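Local coordinates for protein RNA-dependent RNA polymerase (Qualyub virus, PDB 6DX1) that probably removes ubiquitin from conjugated proteins, using the ovarian tumour (OTU) cysteine protease domain of a nairovirus polymerase protein, at residues V22-Y26 / R27-N31; W57-V60 / K61-C64; E86-A89 / R90-R94; L143-I146 / Q147-F151. All coordinates share one frame; numbering follows the deposited sequence.

Contact 1 of 4, residues V22-Y26 / R27-N31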
loop_
_atom_site.group_PDB
_atom_site.type_symbol
_atom_site.label_atom_id
_atom_site.label_comp_id
_atom_site.label_asym_id
_atom_site.label_seq_id
_atom_site.Cartn_x
_atom_site.Cartn_y
_atom_site.Cartn_z
ATOM N N VAL A 22 7.068 -9.498 -11.942
ATOM C CA VAL A 22 6.050 -10.543 -11.885
ATOM C C VAL A 22 4.980 -10.174 -12.903
ATOM O O VAL A 22 4.418 -9.074 -12.852
ATOM C CB VAL A 22 5.493 -10.701 -10.454
ATOM C CG1 VAL A 22 5.135 -9.365 -9.867
ATOM C CG2 VAL A 22 4.308 -11.685 -10.411
ATOM N N VAL A 23 4.725 -11.065 -13.862
ATOM C CA VAL A 23 3.988 -10.720 -15.079
ATOM C C VAL A 23 2.725 -11.569 -15.166
ATOM O O VAL A 23 2.797 -12.802 -15.297
ATOM C CB VAL A 23 4.863 -10.907 -16.328
ATOM C CG1 VAL A 23 4.119 -10.437 -17.577
ATOM C CG2 VAL A 23 6.169 -10.142 -16.169
ATOM N N PHE A 24 1.563 -10.909 -15.126
ATOM C CA PHE A 24 0.310 -11.654 -15.159
ATOM C C PHE A 24 -0.833 -10.706 -15.486
ATOM O O PHE A 24 -0.744 -9.501 -15.248
ATOM C CB PHE A 24 0.035 -12.372 -13.829
ATOM C CG PHE A 24 -0.113 -11.449 -12.638
ATOM C CD1 PHE A 24 1.003 -11.062 -11.908
ATOM C CD2 PHE A 24 -1.357 -11.003 -12.226
ATOM C CE1 PHE A 24 0.885 -10.241 -10.794
ATOM C CE2 PHE A 24 -1.482 -10.180 -11.110
ATOM C CZ PHE A 24 -0.361 -9.793 -10.396
ATOM N N SER A 25 -1.902 -11.268 -16.038
ATOM C CA SER A 25 -3.132 -10.518 -16.251
ATOM C C SER A 25 -3.888 -10.483 -14.927
ATOM O O SER A 25 -4.238 -11.539 -14.390
ATOM C CB SER A 25 -3.950 -11.187 -17.359
ATOM O OG SER A 25 -5.270 -10.673 -17.425
ATOM N N TYR A 26 -4.083 -9.284 -14.354
ATOM C CA TYR A 26 -4.566 -9.249 -12.975
ATOM C C TYR A 26 -5.968 -9.840 -12.848
ATOM O O TYR A 26 -6.312 -10.365 -11.785
ATOM C CB TYR A 26 -4.506 -7.829 -12.392
ATOM C CG TYR A 26 -5.497 -6.797 -12.922
ATOM C CD1 TYR A 26 -6.835 -6.820 -12.537
ATOM C CD2 TYR A 26 -5.073 -5.766 -13.755
ATOM C CE1 TYR A 26 -7.740 -5.862 -13.011
ATOM C CE2 TYR A 26 -5.968 -4.796 -14.225
ATOM C CZ TYR A 26 -7.297 -4.860 -13.848
ATOM O OH TYR A 26 -8.187 -3.913 -14.311
ATOM N N ARG A 27 -6.768 -9.793 -13.918
ATOM C CA ARG A 27 -8.124 -10.338 -13.856
ATOM C C ARG A 27 -8.143 -11.846 -13.638
ATOM O O ARG A 27 -9.193 -12.401 -13.276
ATOM C CB ARG A 27 -8.881 -9.995 -15.138
ATOM C CG ARG A 27 -9.452 -8.594 -15.171
ATOM C CD ARG A 27 -9.965 -8.254 -16.567
ATOM N NE ARG A 27 -10.320 -6.842 -16.694
ATOM C CZ ARG A 27 -9.444 -5.879 -16.964
ATOM N NH1 ARG A 27 -8.157 -6.180 -17.126
ATOM N NH2 ARG A 27 -9.847 -4.615 -17.063
ATOM N N GLU A 28 -7.021 -12.535 -13.857
ATOM C CA GLU A 28 -6.998 -13.964 -13.579
ATOM C C GLU A 28 -6.965 -14.251 -12.080
ATOM O O GLU A 28 -7.391 -15.333 -11.652
ATOM C CB GLU A 28 -5.815 -14.621 -14.308
ATOM C CG GLU A 28 -5.193 -15.828 -13.596
ATOM C CD GLU A 28 -4.209 -16.618 -14.464
ATOM O OE1 GLU A 28 -3.344 -16.000 -15.124
ATOM O OE2 GLU A 28 -4.289 -17.868 -14.461
ATOM N N PHE A 29 -6.554 -13.272 -11.261
ATOM C CA PHE A 29 -6.392 -13.462 -9.830
ATOM C C PHE A 29 -7.202 -12.513 -8.966
ATOM O O PHE A 29 -7.346 -12.778 -7.769
ATOM C CB PHE A 29 -4.915 -13.299 -9.430
ATOM C CG PHE A 29 -4.009 -14.286 -10.090
ATOM C CD1 PHE A 29 -3.873 -15.560 -9.567
ATOM C CD2 PHE A 29 -3.320 -13.957 -11.242
ATOM C CE1 PHE A 29 -3.052 -16.491 -10.181
ATOM C CE2 PHE A 29 -2.487 -14.879 -11.853
ATOM C CZ PHE A 29 -2.362 -16.150 -11.321
ATOM N N PHE A 30 -7.722 -11.426 -9.526
ATOM C CA PHE A 30 -8.330 -10.364 -8.738
ATOM C C PHE A 30 -9.533 -9.789 -9.464
ATOM O O PHE A 30 -9.611 -9.815 -10.692
ATOM C CB PHE A 30 -7.384 -9.177 -8.513
ATOM C CG PHE A 30 -6.095 -9.509 -7.824
ATOM C CD1 PHE A 30 -6.035 -9.640 -6.445
ATOM C CD2 PHE A 30 -4.915 -9.587 -8.557
ATOM C CE1 PHE A 30 -4.823 -9.882 -5.805
ATOM C CE2 PHE A 30 -3.708 -9.833 -7.926
ATOM C CZ PHE A 30 -3.660 -9.981 -6.554
ATOM N N ASN A 31 -10.432 -9.191 -8.683
ATOM C CA ASN A 31 -11.402 -8.228 -9.182
ATOM C C ASN A 31 -10.986 -6.839 -8.706
ATOM O O ASN A 31 -10.601 -6.670 -7.547
ATOM C CB ASN A 31 -12.814 -8.561 -8.683
ATOM C CG ASN A 31 -13.302 -9.906 -9.188
ATOM O OD1 ASN A 31 -13.225 -10.189 -10.377
ATOM N ND2 ASN A 31 -13.781 -10.747 -8.281
HETATM O O HOH W 1 -6.285 -8.311 -16.486
HETATM O O HOH W 2 -1.864 -14.140 -16.544
#

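Contact 2 of 4, residues W57-V60 / K61-C64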
loop_
_atom_site.group_PDB
_atom_site.type_symbol
_atom_site.label_atom_id
_atom_site.label_comp_id
_atom_site.label_asym_id
_atom_site.label_seq_id
_atom_site.Cartn_x
_atom_site.Cartn_y
_atom_site.Cartn_z
ATOM N N TRP A 57 -11.448 6.947 4.235
ATOM C CA TRP A 57 -10.022 7.188 4.010
ATOM C C TRP A 57 -9.392 8.066 5.088
ATOM O O TRP A 57 -8.206 7.901 5.387
ATOM C CB TRP A 57 -9.796 7.790 2.611
ATOM C CG TRP A 57 -9.922 9.278 2.569
ATOM C CD1 TRP A 57 -8.929 10.198 2.785
ATOM C CD2 TRP A 57 -11.107 10.021 2.302
ATOM N NE1 TRP A 57 -9.433 11.468 2.677
ATOM C CE2 TRP A 57 -10.768 11.386 2.372
ATOM C CE3 TRP A 57 -12.425 9.665 2.005
ATOM C CZ2 TRP A 57 -11.702 12.399 2.169
ATOM C CZ3 TRP A 57 -13.351 10.676 1.802
ATOM C CH2 TRP A 57 -12.983 12.024 1.884
ATOM N N ILE A 58 -10.149 9.003 5.690
ATOM C CA ILE A 58 -9.580 9.839 6.749
ATOM C C ILE A 58 -9.195 8.994 7.957
ATOM O O ILE A 58 -8.169 9.240 8.605
ATOM C CB ILE A 58 -10.557 10.960 7.151
ATOM C CG1 ILE A 58 -10.733 11.935 5.991
ATOM C CG2 ILE A 58 -10.027 11.702 8.392
ATOM C CD1 ILE A 58 -9.518 12.783 5.740
ATOM N N GLU A 59 -10.016 8.001 8.295
ATOM C CA GLU A 59 -9.665 7.136 9.418
ATOM C C GLU A 59 -8.372 6.380 9.155
ATOM O O GLU A 59 -7.624 6.089 10.096
ATOM C CB GLU A 59 -10.794 6.154 9.708
ATOM C CG GLU A 59 -12.047 6.806 10.285
ATOM C CD GLU A 59 -11.757 7.795 11.405
ATOM O OE1 GLU A 59 -12.434 8.847 11.443
ATOM O OE2 GLU A 59 -10.857 7.531 12.241
ATOM N N VAL A 60 -8.100 6.034 7.895
ATOM C CA VAL A 60 -6.829 5.385 7.587
ATOM C C VAL A 60 -5.682 6.363 7.792
ATOM O O VAL A 60 -4.642 6.006 8.360
ATOM C CB VAL A 60 -6.832 4.807 6.159
ATOM C CG1 VAL A 60 -5.521 4.062 5.883
ATOM C CG2 VAL A 60 -8.014 3.870 5.956
ATOM N N LYS A 61 -5.843 7.613 7.338
ATOM C CA LYS A 61 -4.807 8.613 7.588
ATOM C C LYS A 61 -4.587 8.785 9.082
ATOM O O LYS A 61 -3.441 8.852 9.546
ATOM C CB LYS A 61 -5.180 9.955 6.943
ATOM C CG LYS A 61 -5.372 9.866 5.438
ATOM C CD LYS A 61 -5.504 11.236 4.771
ATOM C CE LYS A 61 -4.163 11.962 4.734
ATOM N NZ LYS A 61 -4.250 13.244 3.990
ATOM N N ASN A 62 -5.683 8.817 9.852
ATOM C CA ASN A 62 -5.598 8.959 11.304
ATOM C C ASN A 62 -4.817 7.811 11.933
ATOM O O ASN A 62 -3.979 8.029 12.815
ATOM C CB ASN A 62 -7.001 9.008 11.915
ATOM C CG ASN A 62 -7.687 10.341 11.728
ATOM O OD1 ASN A 62 -7.046 11.362 11.478
ATOM N ND2 ASN A 62 -9.014 10.338 11.864
ATOM N N MET A 63 -5.110 6.571 11.530
ATOM C CA MET A 63 -4.464 5.443 12.195
ATOM C C MET A 63 -2.981 5.384 11.853
ATOM O O MET A 63 -2.176 4.947 12.679
ATOM C CB MET A 63 -5.167 4.122 11.853
ATOM C CG MET A 63 -5.007 3.648 10.422
ATOM S SD MET A 63 -5.901 2.102 10.090
ATOM C CE MET A 63 -7.593 2.556 10.483
ATOM N N CYS A 64 -2.599 5.856 10.666
ATOM C CA CYS A 64 -1.176 5.944 10.328
ATOM C C CYS A 64 -0.455 6.946 11.223
ATOM O O CYS A 64 0.641 6.669 11.722
ATOM C CB CYS A 64 -1.004 6.334 8.859
ATOM S SG CYS A 64 -1.405 4.994 7.707
#

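Contact 3 of 4, residues E86-A89 / R90-R94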
loop_
_atom_site.group_PDB
_atom_site.type_symbol
_atom_site.label_atom_id
_atom_site.label_comp_id
_atom_site.label_asym_id
_atom_site.label_seq_id
_atom_site.Cartn_x
_atom_site.Cartn_y
_atom_site.Cartn_z
ATOM N N GLU A 86 5.660 14.118 14.994
ATOM C CA GLU A 86 4.969 15.388 14.814
ATOM C C GLU A 86 5.183 15.925 13.406
ATOM O O GLU A 86 4.260 16.489 12.804
ATOM C CB GLU A 86 5.439 16.392 15.872
ATOM C CG GLU A 86 5.415 15.856 17.319
ATOM C CD GLU A 86 6.593 14.933 17.631
ATOM O OE1 GLU A 86 6.522 14.153 18.600
ATOM O OE2 GLU A 86 7.597 14.994 16.901
ATOM N N HIS A 87 6.390 15.749 12.865
ATOM C CA HIS A 87 6.662 16.142 11.485
ATOM C C HIS A 87 5.808 15.336 10.509
ATOM O O HIS A 87 5.218 15.902 9.581
ATOM C CB HIS A 87 8.156 15.975 11.186
ATOM C CG HIS A 87 8.550 16.329 9.785
ATOM N ND1 HIS A 87 9.700 15.850 9.194
ATOM C CD2 HIS A 87 7.952 17.115 8.859
ATOM C CE1 HIS A 87 9.787 16.317 7.962
ATOM N NE2 HIS A 87 8.741 17.090 7.734
ATOM N N TYR A 88 5.713 14.018 10.713
ATOM C CA TYR A 88 4.864 13.209 9.838
ATOM C C TYR A 88 3.404 13.644 9.924
ATOM O O TYR A 88 2.722 13.760 8.899
ATOM C CB TYR A 88 4.994 11.721 10.182
ATOM C CG TYR A 88 4.009 10.881 9.404
ATOM C CD1 TYR A 88 4.152 10.727 8.039
ATOM C CD2 TYR A 88 2.912 10.294 10.028
ATOM C CE1 TYR A 88 3.244 9.992 7.303
ATOM C CE2 TYR A 88 1.990 9.549 9.301
ATOM C CZ TYR A 88 2.167 9.413 7.932
ATOM O OH TYR A 88 1.272 8.688 7.177
ATOM N N ALA A 89 2.903 13.877 11.141
ATOM C CA ALA A 89 1.511 14.292 11.301
ATOM C C ALA A 89 1.253 15.614 10.595
ATOM O O ALA A 89 0.213 15.790 9.947
ATOM C CB ALA A 89 1.160 14.404 12.785
ATOM N N ARG A 90 2.202 16.549 10.705
ATOM C CA ARG A 90 2.063 17.854 10.071
ATOM C C ARG A 90 1.950 17.726 8.560
ATOM O O ARG A 90 1.063 18.326 7.944
ATOM C CB ARG A 90 3.256 18.738 10.469
ATOM C CG ARG A 90 3.511 19.983 9.634
ATOM C CD ARG A 90 4.652 20.811 10.242
ATOM N NE ARG A 90 4.874 20.475 11.658
ATOM C CZ ARG A 90 6.023 19.991 12.139
ATOM N NH1 ARG A 90 7.031 19.818 11.305
ATOM N NH2 ARG A 90 6.171 19.658 13.429
ATOM N N GLU A 91 2.824 16.927 7.947
ATOM C CA GLU A 91 2.822 16.812 6.494
ATOM C C GLU A 91 1.642 15.989 5.990
ATOM O O GLU A 91 1.054 16.315 4.953
ATOM C CB GLU A 91 4.141 16.205 6.017
ATOM C CG GLU A 91 5.332 17.126 6.232
ATOM C CD GLU A 91 5.230 18.387 5.401
ATOM O OE1 GLU A 91 4.952 18.277 4.191
ATOM O OE2 GLU A 91 5.411 19.488 5.963
ATOM N N SER A 92 1.282 14.913 6.694
ATOM C CA SER A 92 0.217 14.059 6.187
ATOM C C SER A 92 -1.154 14.712 6.297
ATOM O O SER A 92 -2.083 14.289 5.602
ATOM C CB SER A 92 0.213 12.710 6.914
ATOM O OG SER A 92 -0.048 12.867 8.293
ATOM N N LYS A 93 -1.304 15.727 7.155
ATOM C CA LYS A 93 -2.557 16.468 7.227
ATOM C C LYS A 93 -2.675 17.525 6.142
ATOM O O LYS A 93 -3.756 18.102 5.975
ATOM C CB LYS A 93 -2.698 17.140 8.597
ATOM C CG LYS A 93 -3.019 16.199 9.735
ATOM C CD LYS A 93 -2.866 16.913 11.069
ATOM C CE LYS A 93 -3.320 16.053 12.231
ATOM N NZ LYS A 93 -2.820 16.608 13.525
ATOM N N ARG A 94 -1.606 17.790 5.398
ATOM C CA ARG A 94 -1.629 18.895 4.453
ATOM C C ARG A 94 -2.497 18.563 3.251
ATOM O O ARG A 94 -2.557 17.417 2.793
ATOM C CB ARG A 94 -0.209 19.257 3.989
ATOM C CG ARG A 94 0.661 19.850 5.070
ATOM C CD ARG A 94 -0.191 20.781 5.865
ATOM N NE ARG A 94 -0.429 20.283 7.231
ATOM C CZ ARG A 94 -1.502 20.580 7.954
ATOM N NH1 ARG A 94 -2.473 21.315 7.457
ATOM N NH2 ARG A 94 -1.641 20.061 9.172
#

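Contact 4 of 4, residues L143-I146 / Q147-F151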
loop_
_atom_site.group_PDB
_atom_site.type_symbol
_atom_site.label_atom_id
_atom_site.label_comp_id
_atom_site.label_asym_id
_atom_site.label_seq_id
_atom_site.Cartn_x
_atom_site.Cartn_y
_atom_site.Cartn_z
ATOM N N LEU A 143 -2.992 -3.732 -3.912
ATOM C CA LEU A 143 -3.346 -2.490 -4.585
ATOM C C LEU A 143 -2.863 -2.520 -6.031
ATOM O O LEU A 143 -1.761 -3.003 -6.326
ATOM C CB LEU A 143 -2.731 -1.277 -3.875
ATOM C CG LEU A 143 -3.091 -1.019 -2.413
ATOM C CD1 LEU A 143 -2.719 0.413 -2.049
ATOM C CD2 LEU A 143 -4.563 -1.266 -2.147
ATOM N N LEU A 144 -3.682 -2.001 -6.941
ATOM C CA LEU A 144 -3.258 -1.847 -8.326
ATOM C C LEU A 144 -2.631 -0.464 -8.440
ATOM O O LEU A 144 -3.301 0.548 -8.198
ATOM C CB LEU A 144 -4.424 -2.015 -9.295
ATOM C CG LEU A 144 -4.034 -2.130 -10.767
ATOM C CD1 LEU A 144 -3.366 -3.482 -11.043
ATOM C CD2 LEU A 144 -5.243 -1.936 -11.689
ATOM N N HIS A 145 -1.339 -0.427 -8.742
ATOM C CA HIS A 145 -0.567 0.812 -8.767
ATOM C C HIS A 145 -0.386 1.212 -10.225
ATOM O O HIS A 145 0.390 0.586 -10.954
ATOM C CB HIS A 145 0.778 0.598 -8.072
ATOM C CG HIS A 145 1.555 1.853 -7.854
ATOM N ND1 HIS A 145 2.881 1.843 -7.476
ATOM C CD2 HIS A 145 1.198 3.157 -7.952
ATOM C CE1 HIS A 145 3.310 3.088 -7.355
ATOM N NE2 HIS A 145 2.310 3.905 -7.638
ATOM N N ILE A 146 -1.126 2.231 -10.667
ATOM C CA ILE A 146 -1.102 2.599 -12.079
ATOM C C ILE A 146 -0.426 3.958 -12.247
ATOM O O ILE A 146 0.172 4.483 -11.300
ATOM C CB ILE A 146 -2.522 2.567 -12.681
ATOM C CG1 ILE A 146 -3.381 3.713 -12.137
ATOM C CG2 ILE A 146 -3.225 1.230 -12.372
ATOM C CD1 ILE A 146 -4.762 3.781 -12.792
ATOM N N GLN A 147 -0.487 4.535 -13.451
ATOM C CA GLN A 147 0.287 5.742 -13.717
ATOM C C GLN A 147 -0.146 6.888 -12.804
ATOM O O GLN A 147 -1.266 6.916 -12.291
ATOM C CB GLN A 147 0.126 6.172 -15.179
ATOM C CG GLN A 147 0.799 5.256 -16.174
ATOM C CD GLN A 147 -0.171 4.290 -16.795
ATOM O OE1 GLN A 147 -0.972 3.664 -16.095
ATOM N NE2 GLN A 147 -0.123 4.167 -18.118
ATOM N N PHE A 148 0.776 7.840 -12.603
ATOM C CA PHE A 148 0.527 9.071 -11.835
ATOM C C PHE A 148 0.147 8.777 -10.384
ATOM O O PHE A 148 -0.584 9.540 -9.738
ATOM C CB PHE A 148 -0.525 9.941 -12.530
ATOM C CG PHE A 148 -0.204 10.212 -13.981
ATOM C CD1 PHE A 148 0.895 10.987 -14.329
ATOM C CD2 PHE A 148 -0.980 9.665 -14.985
ATOM C CE1 PHE A 148 1.195 11.225 -15.669
ATOM C CE2 PHE A 148 -0.682 9.887 -16.324
ATOM C CZ PHE A 148 0.406 10.669 -16.665
ATOM N N ASP A 149 0.677 7.670 -9.863
ATOM C CA ASP A 149 0.544 7.288 -8.462
ATOM C C ASP A 149 -0.907 7.129 -8.039
ATOM O O ASP A 149 -1.260 7.379 -6.882
ATOM C CB ASP A 149 1.268 8.270 -7.552
ATOM C CG ASP A 149 2.752 8.002 -7.511
ATOM O OD1 ASP A 149 3.518 8.960 -7.344
ATOM O OD2 ASP A 149 3.146 6.820 -7.678
ATOM N N HIS A 150 -1.749 6.699 -8.965
ATOM C CA HIS A 150 -3.102 6.317 -8.603
ATOM C C HIS A 150 -3.119 4.863 -8.142
ATOM O O HIS A 150 -2.445 4.005 -8.725
ATOM C CB HIS A 150 -4.073 6.502 -9.763
ATOM C CG HIS A 150 -5.466 6.097 -9.409
ATOM N ND1 HIS A 150 -6.302 6.899 -8.660
ATOM C CD2 HIS A 150 -6.140 4.943 -9.624
ATOM C CE1 HIS A 150 -7.445 6.263 -8.452
ATOM N NE2 HIS A 150 -7.371 5.075 -9.028
ATOM N N PHE A 151 -3.891 4.593 -7.095
ATOM C CA PHE A 151 -4.055 3.245 -6.549
ATOM C C PHE A 151 -5.521 2.851 -6.595
ATOM O O PHE A 151 -6.380 3.602 -6.118
ATOM C CB PHE A 151 -3.594 3.157 -5.090
ATOM C CG PHE A 151 -2.114 3.374 -4.886
ATOM C CD1 PHE A 151 -1.226 2.308 -4.966
ATOM C CD2 PHE A 151 -1.623 4.632 -4.554
ATOM C CE1 PHE A 151 0.145 2.506 -4.751
ATOM C CE2 PHE A 151 -0.257 4.840 -4.339
ATOM C CZ PHE A 151 0.625 3.773 -4.447
HETATM O O HOH W 3 2.644 5.670 -10.707
#

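Contact 1 of 4, residues V22-Y26 / R27-N31
The ring of Phe24 turns one face toward the edge of the Phe29 ring in an offset edge-to-face pair, the planes perpendicular (90°) and the centroids 5.5 Å apart. Phe24 CD2 makes the closest approach, 3.7 Å from Phe29 CD2. A second phenylalanine meets Phe24 farther round its ring: CE2 of Phe24 sits at the edge of the Phe30 ring, 3.9 Å from Phe30 CE2, and the two side chains run nearly at right angles. Trp118 packs against both Phe24 and Phe30, so this aromatic group extends to strand 114-120, deeper in the sheet order. Between the rings the chain passes through two overlapping type I turns that carry it from strand 17-25 across to strand 30-33, an outermost strand of the mixed sheet. Glu28 N donates to Ser25 O, and Tyr26 O takes two donors, Phe29 N at 3.0 Å from above the carbonyl plane and Phe30 N at 2.9 Å, closer to the carbonyl axis though bent at its hydrogen. Tyr26 CG stands between its backbone N and carbonyl carbon (chi1 71°), which aims the ring alongside the extended Arg27 chain; Tyr26 OH then comes over one face of the guanidinium. Hydroxyl and guanidinium do not bond each other but share Asp123, the former through a hydrogen bond and the latter through a salt bridge. One water ties Ser25 OG to Arg27 N and to Arg27 NH1, lying in the guanidinium plane, while another joins Ser25 N to Glu28 OE1 at 2.8 Å from that oxygen.

Contact 2 of 4, residues W57-V60 / K61-C64
Four consecutive backbone bonds, from the amides of Lys61, Asn62, Met63 and Cys64 to the carbonyls of Trp57, Ile58, Glu59 and Val60, mark regular alpha-helix, with Asn62 N 2.8 Å from Ile58 O. Along one side the Lys61 chain runs beside the Trp57 indole, pointing the same way, and its CD lies near the ring plane, 4.1 Å from Trp57 CD1. A bend at chi3 (73°) then turns the chain, whose NZ is bonded outside this helix, to Ser92. On the exposed side Glu59 reaches Asn62: Asn62 ND2 points at Glu59 OE2 almost straight, but at 3.4 Å the bond is weak, and the carboxylate and amide planes are well turned from one another. The other amide atom, Asn62 OD1, is held by Arg65. Met63 folds back over the preceding turn, with CG 3.2 Å from Val60 O and the terminal CE 3.6 Å from Glu59 O. The same methionine packs on Tyr51, Leu107 and Leu110, while Val60 meets Phe43. Val60, Met63 and Cys64 face helices 41-51 and 101-111 while Glu59 and Asn62 lie toward the outside, in the manner of an amphipathic helix, here helix 57-70 of the OTU fold.

Contact 3 of 4, residues E86-A89 / R90-R94
Ser92 CB lies over one face of the Tyr88 ring, a CH-pi contact 4.2 Å from the centroid, and one face of the Arg90 guanidinium covers Glu86 O and His87 CA. Both are one-turn contacts on helix 85-92, a short surface alpha-helix of the OTU fold whose Tyr88 side packs on helices 57-70 and 101-111. The Tyr88 hydroxyl is bonded to Glu103, and Phe82 meets the ring edge to face, both contacts coming from outside the helix. Arg90 curls back along its own helix: its chain bends at chi3 (-20°), which brings NH1 3.8 Å from His87 CD2, with guanidinium and imidazole planes only 16° apart. The His87 ring is further flanked by Glu91 CG, 3.7 Å from His87 CD2, and its ND1 takes a hydrogen bond from Gln83 N. Glu91 bends at chi2, and its carboxylate stays clear of the imidazole nitrogens. Toward the end of the helix Tyr88 O is gripped twice by one residue, Ser92 N at 2.9 Å and Ser92 OG at 3.0 Å. That hydroxyl also receives Arg65 NH1, so the serine links helix 85-92 to helix 57-70. Past it, Lys93 lays its aliphatic chain along Ala89 O, CG approaching within 3.3 Å. Arg94 swings back toward the helix, its NE-H meeting Arg90 O at 2.6 Å with the acceptor close to the guanidinium plane.

Contact 4 of 4, residues L143-I146 / Q147-F151
The imidazole of His145 and the ring of Phe151 lie side by side in an offset stack, planes 14° apart and centroids separated by 4.3 Å. Phe151 CE1 stands over the imidazole face, 3.4 Å from His145 CD2. A chi1 of -171° turns the His145 ring away from its own backbone N and lays it alongside Asp149 as well, nearly coplanar with that carboxylate. His145 NE2 donates to Asp149 OD2 at 3.0 Å, within the ring plane and onto the anti lone pair of the oxygen. Stack and hydrogen bond together therefore fix both the tilt and the rotation of the ring, and Phe117 meets it edge to face from strand 114-120. Leu143 CD1 continues the apolar surface past Phe151, 3.8 Å from Phe151 CD1. These residues sit on the beta hairpin of strands 140-146 and 150-156, in which His145 and Phe151 form an antiparallel non-hydrogen-bonded pair. Ile146 N donates to His150 O at 2.9 Å, and a CA-H...O contact joins Phe151 to Leu144 O. At the hairpin end Phe148 and Asp149 both adopt left-handed backbone angles in a tight turn of the type I'/III' class, closed by a weak bond from His150 N to Gln147 O, and a water accepts from Asp149 N beside Ile146 O. Gln147 N is buried there without a partner. On the other sheet face Ile146 and His150 point the same way, Ile146 CD1 resting 3.6 Å from His150 CD2. His150 NE2 is bonded to Asp152 and its side chain touches Cys41, consistent with the Cys-His-Asp catalytic triad of OTU proteases.

Overall arrangement
The four contacts fall into two touching pairs. Contact 1 and contact 4 both belong to the sheet and meet where Tyr26 CE2 packs 3.9 Å from Leu144 CD2. Contacts 2 and 3 lie on helices 57-70 and 85-92, across the chain's centre from contact 1, and touch: the bond between the two helices spans 2.9 Å from Lys61 NZ to Ser92 O, and Cys64 CB lies 3.7 Å from Tyr88 OH. Contacts 1 and 3 are farthest apart, with centres about 35 Å from each other. Contact 4 carries His150 of the probable catalytic site; the nearest atoms of contacts 2 and 4 are about 9 Å apart, and helix 41-51, beginning at Cys41, touches both.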